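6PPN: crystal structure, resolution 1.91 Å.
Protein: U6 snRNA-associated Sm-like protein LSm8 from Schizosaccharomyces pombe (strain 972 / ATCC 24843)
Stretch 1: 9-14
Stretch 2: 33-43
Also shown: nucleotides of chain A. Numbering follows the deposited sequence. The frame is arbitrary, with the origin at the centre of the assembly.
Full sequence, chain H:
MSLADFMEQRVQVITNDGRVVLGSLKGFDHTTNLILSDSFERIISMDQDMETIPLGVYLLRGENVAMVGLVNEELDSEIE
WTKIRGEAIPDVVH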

# COMPACT_ATOMS: atom_id res chain seq x y z
N GLN H 9 -6.09 -25.88 9.31
CA GLN H 9 -4.78 -26.51 9.32
C GLN H 9 -3.73 -25.49 9.74
O GLN H 9 -3.96 -24.28 9.70
CB GLN H 9 -4.44 -27.10 7.95
CG GLN H 9 -5.46 -28.12 7.47
CD GLN H 9 -5.45 -28.26 5.96
OE1 GLN H 9 -4.61 -28.97 5.40
NE2 GLN H 9 -6.37 -27.54 5.30
N ARG H 10 -2.56 -26.01 10.15
CA ARG H 10 -1.43 -25.16 10.50
C ARG H 10 -0.93 -24.46 9.26
O ARG H 10 -0.77 -25.07 8.20
CB ARG H 10 -0.30 -25.96 11.14
CG ARG H 10 -0.66 -26.57 12.47
CD ARG H 10 -1.16 -25.54 13.50
NE ARG H 10 -0.11 -24.70 14.09
CZ ARG H 10 -0.29 -23.88 15.12
NH1 ARG H 10 -1.48 -23.77 15.70
NH2 ARG H 10 0.72 -23.15 15.60
N VAL H 11 -0.70 -23.17 9.39
CA VAL H 11 -0.43 -22.29 8.28
C VAL H 11 0.67 -21.34 8.72
O VAL H 11 0.83 -21.08 9.92
CB VAL H 11 -1.76 -21.59 7.93
CG1 VAL H 11 -1.61 -20.11 7.85
CG2 VAL H 11 -2.40 -22.24 6.70
N GLN H 12 1.45 -20.83 7.78
CA GLN H 12 2.56 -19.94 8.10
C GLN H 12 2.42 -18.68 7.26
O GLN H 12 2.53 -18.73 6.04
CB GLN H 12 3.93 -20.59 7.85
CG GLN H 12 5.08 -19.56 7.88
CD GLN H 12 6.46 -20.18 7.80
OE1 GLN H 12 6.92 -20.82 8.75
NE2 GLN H 12 7.13 -20.00 6.66
N VAL H 13 2.21 -17.55 7.92
CA VAL H 13 1.93 -16.29 7.24
C VAL H 13 3.19 -15.46 7.23
O VAL H 13 3.85 -15.31 8.27
CB VAL H 13 0.81 -15.51 7.95
CG1 VAL H 13 0.61 -14.17 7.23
CG2 VAL H 13 -0.51 -16.31 7.97
N ILE H 14 3.54 -14.93 6.06
CA ILE H 14 4.58 -13.93 5.92
C ILE H 14 3.88 -12.61 5.66
O ILE H 14 3.12 -12.49 4.69
CB ILE H 14 5.54 -14.24 4.77
CG1 ILE H 14 6.03 -15.67 4.87
CG2 ILE H 14 6.70 -13.28 4.83
CD1 ILE H 14 7.00 -15.81 5.89
N ASN H 33 -8.10 -10.77 4.97
CA ASN H 33 -8.09 -10.80 6.43
C ASN H 33 -8.02 -12.26 6.85
O ASN H 33 -8.57 -13.13 6.18
CB ASN H 33 -9.35 -10.15 7.02
CG ASN H 33 -9.47 -8.65 6.71
OD1 ASN H 33 -8.48 -7.93 6.59
ND2 ASN H 33 -10.72 -8.19 6.53
N LEU H 34 -7.30 -12.55 7.93
CA LEU H 34 -7.16 -13.93 8.38
C LEU H 34 -7.39 -14.00 9.88
O LEU H 34 -7.10 -13.04 10.59
CB LEU H 34 -5.76 -14.50 8.10
CG LEU H 34 -5.19 -14.32 6.70
CD1 LEU H 34 -3.74 -14.79 6.73
CD2 LEU H 34 -5.97 -15.12 5.68
N ILE H 35 -7.91 -15.14 10.35
CA ILE H 35 -7.91 -15.48 11.77
C ILE H 35 -6.96 -16.66 11.95
O ILE H 35 -7.19 -17.74 11.38
CB ILE H 35 -9.30 -15.88 12.28
CG1 ILE H 35 -10.34 -14.79 12.04
CG2 ILE H 35 -9.23 -16.22 13.77
CD1 ILE H 35 -11.78 -15.31 12.22
N LEU H 36 -5.96 -16.50 12.81
CA LEU H 36 -5.12 -17.60 13.24
C LEU H 36 -5.34 -17.83 14.73
O LEU H 36 -5.44 -16.87 15.50
CB LEU H 36 -3.65 -17.30 13.01
CG LEU H 36 -3.27 -16.87 11.60
CD1 LEU H 36 -1.77 -16.76 11.50
CD2 LEU H 36 -3.80 -17.85 10.66
N SER H 37 -5.45 -19.09 15.14
CA SER H 37 -5.52 -19.40 16.56
C SER H 37 -4.34 -20.27 16.95
O SER H 37 -3.69 -20.88 16.10
CB SER H 37 -6.83 -20.08 16.92
OG SER H 37 -6.92 -21.34 16.29
N ASP H 38 -4.06 -20.33 18.26
CA ASP H 38 -2.86 -20.98 18.77
C ASP H 38 -1.62 -20.55 17.98
O ASP H 38 -0.74 -21.36 17.65
CB ASP H 38 -3.01 -22.50 18.76
CG ASP H 38 -3.95 -22.98 19.81
OD1 ASP H 38 -3.63 -22.79 21.01
OD2 ASP H 38 -5.04 -23.48 19.46
N SER H 39 -1.55 -19.28 17.67
CA SER H 39 -0.50 -18.79 16.81
C SER H 39 0.74 -18.37 17.60
O SER H 39 0.70 -18.15 18.82
CB SER H 39 -0.98 -17.60 15.99
OG SER H 39 -1.24 -16.56 16.90
N PHE H 40 1.85 -18.28 16.89
CA PHE H 40 3.08 -17.78 17.51
C PHE H 40 3.92 -17.17 16.40
O PHE H 40 3.72 -17.46 15.22
CB PHE H 40 3.81 -18.88 18.28
CG PHE H 40 4.17 -20.07 17.45
CD1 PHE H 40 3.31 -21.15 17.35
CD2 PHE H 40 5.38 -20.11 16.75
CE1 PHE H 40 3.63 -22.25 16.57
CE2 PHE H 40 5.71 -21.22 15.98
CZ PHE H 40 4.84 -22.29 15.89
N GLU H 41 4.81 -16.26 16.77
CA GLU H 41 5.72 -15.67 15.80
C GLU H 41 7.05 -16.39 15.90
O GLU H 41 7.46 -16.76 16.99
CB GLU H 41 5.93 -14.18 16.04
CG GLU H 41 7.02 -13.62 15.15
CD GLU H 41 7.10 -12.10 15.16
OE1 GLU H 41 7.81 -11.56 14.28
OE2 GLU H 41 6.45 -11.46 16.01
N ARG H 42 7.72 -16.57 14.76
CA ARG H 42 9.08 -17.10 14.74
C ARG H 42 10.01 -16.00 14.27
O ARG H 42 9.75 -15.35 13.25
CB ARG H 42 9.21 -18.29 13.78
CG ARG H 42 9.08 -19.64 14.40
CD ARG H 42 9.02 -20.72 13.31
NE ARG H 42 8.80 -22.03 13.92
CZ ARG H 42 8.39 -23.11 13.26
NH1 ARG H 42 8.15 -23.05 11.97
NH2 ARG H 42 8.22 -24.26 13.92
N ILE H 43 11.06 -15.76 15.04
CA ILE H 43 12.10 -14.81 14.66
C ILE H 43 13.36 -15.62 14.41
O ILE H 43 14.05 -16.03 15.35
CB ILE H 43 12.30 -13.72 15.71
CG1 ILE H 43 10.97 -13.00 15.97
CG2 ILE H 43 13.36 -12.76 15.23
CD1 ILE H 43 11.05 -11.94 17.04
P U A 2 -10.13 -0.12 0.59
OP1 U A 2 -9.88 0.52 -0.73
OP2 U A 2 -11.38 -0.89 0.82
O5' U A 2 -9.00 -1.14 1.00
C5' U A 2 -7.67 -0.69 1.22
C4' U A 2 -6.77 -1.87 1.43
O4' U A 2 -7.13 -2.50 2.68
C3' U A 2 -6.88 -2.95 0.36
O3' U A 2 -5.64 -3.65 0.33
C2' U A 2 -7.90 -3.89 0.97
O2' U A 2 -7.87 -5.19 0.43
C1' U A 2 -7.46 -3.85 2.43
N1 U A 2 -8.48 -4.28 3.39
C2 U A 2 -8.15 -5.29 4.27
O2 U A 2 -7.03 -5.82 4.31
N3 U A 2 -9.17 -5.64 5.12
C4 U A 2 -10.45 -5.10 5.17
O4 U A 2 -11.28 -5.51 5.99
C5 U A 2 -10.70 -4.07 4.22
C6 U A 2 -9.73 -3.71 3.37
O HOH W 1 9.25 -21.26 10.03

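Does Asn33 take part in the contact between the stretches? It does not: Asn33 lies out of reach of stretch 1 and turns instead to the RNA, where its amide reads the edge of U2 of chain A. The base donates from U2 N3 to Asn33 OD1 at 2.8 Å, and Asn33 ND2 donates to U2 O4, also at 2.8 Å. Because an amide carries a donor and an acceptor side by side, it matches the complementary pair on uracil, a fitting contact for a protein associated with U6 snRNA.

What holds the strand beginning at Leu34 against strand 10-14? The strands do not pair through their backbones: their axes come no closer than 9.6 Å, cross at 123° between N-to-C directions, and bring Val11 CA and Leu36 CA to 8.3 Å. Side chains fill that gap. Leu34 and Leu36 both point toward stretch 1, while Ile35, between them, is out of reach, the usual alternation of a strand. The closest approaches of Val13 to both leucines come from its CG2 methyl, with Val13 CG2 at 3.8 Å from Leu34 CD1 and at 3.8 Å from Leu36 CD1. The other methyl of Leu36, CD2, lies 4.2 Å from Val11 CG1. All four side chains are buried, so the contact is a small apolar layer that keeps hydrocarbon away from water.

Why does a charged side chain reach the corner at Ser37 and Asp38? The CA-to-CB bond of Arg10 points sideways, but the long chain brings its guanidinium to the turn. There a single backbone carbonyl receives two hydrogen bonds: Arg10 NH1 donates to Asp38 O at 3.2 Å and Arg10 NH2 to the same Asp38 O at 3.1 Å. The oxygen sits near the guanidinium plane, where the N-H bonds of both nitrogens can converge on it. The carboxylate of Asp38 takes no part in this pairing; its CA-to-CB bond points toward stretch 1, but the end of the side chain leads away. Just beyond the corner, Phe40 brings its ring beside the Arg10 guanidinium, with Phe40 CE1 3.2 Å from Arg10 NH2 at the guanidinium edge; a cation is favourable beside an aromatic ring.

How do the stretches meet along the strand that runs on to Ile43? Glu41 is out of reach, but Arg42 points toward stretch 1 and approaches Gln12, whose extended side chain brings its end nearer. Gln12 OE1 and Arg42 NH1 remain 4.1 Å apart, and a water bridges them. It donates to Gln12 OE1 at 2.7 Å and accepts from Arg42 NH1 at 2.9 Å, linking an amide oxygen to a cationic donor without a direct hydrogen bond between them.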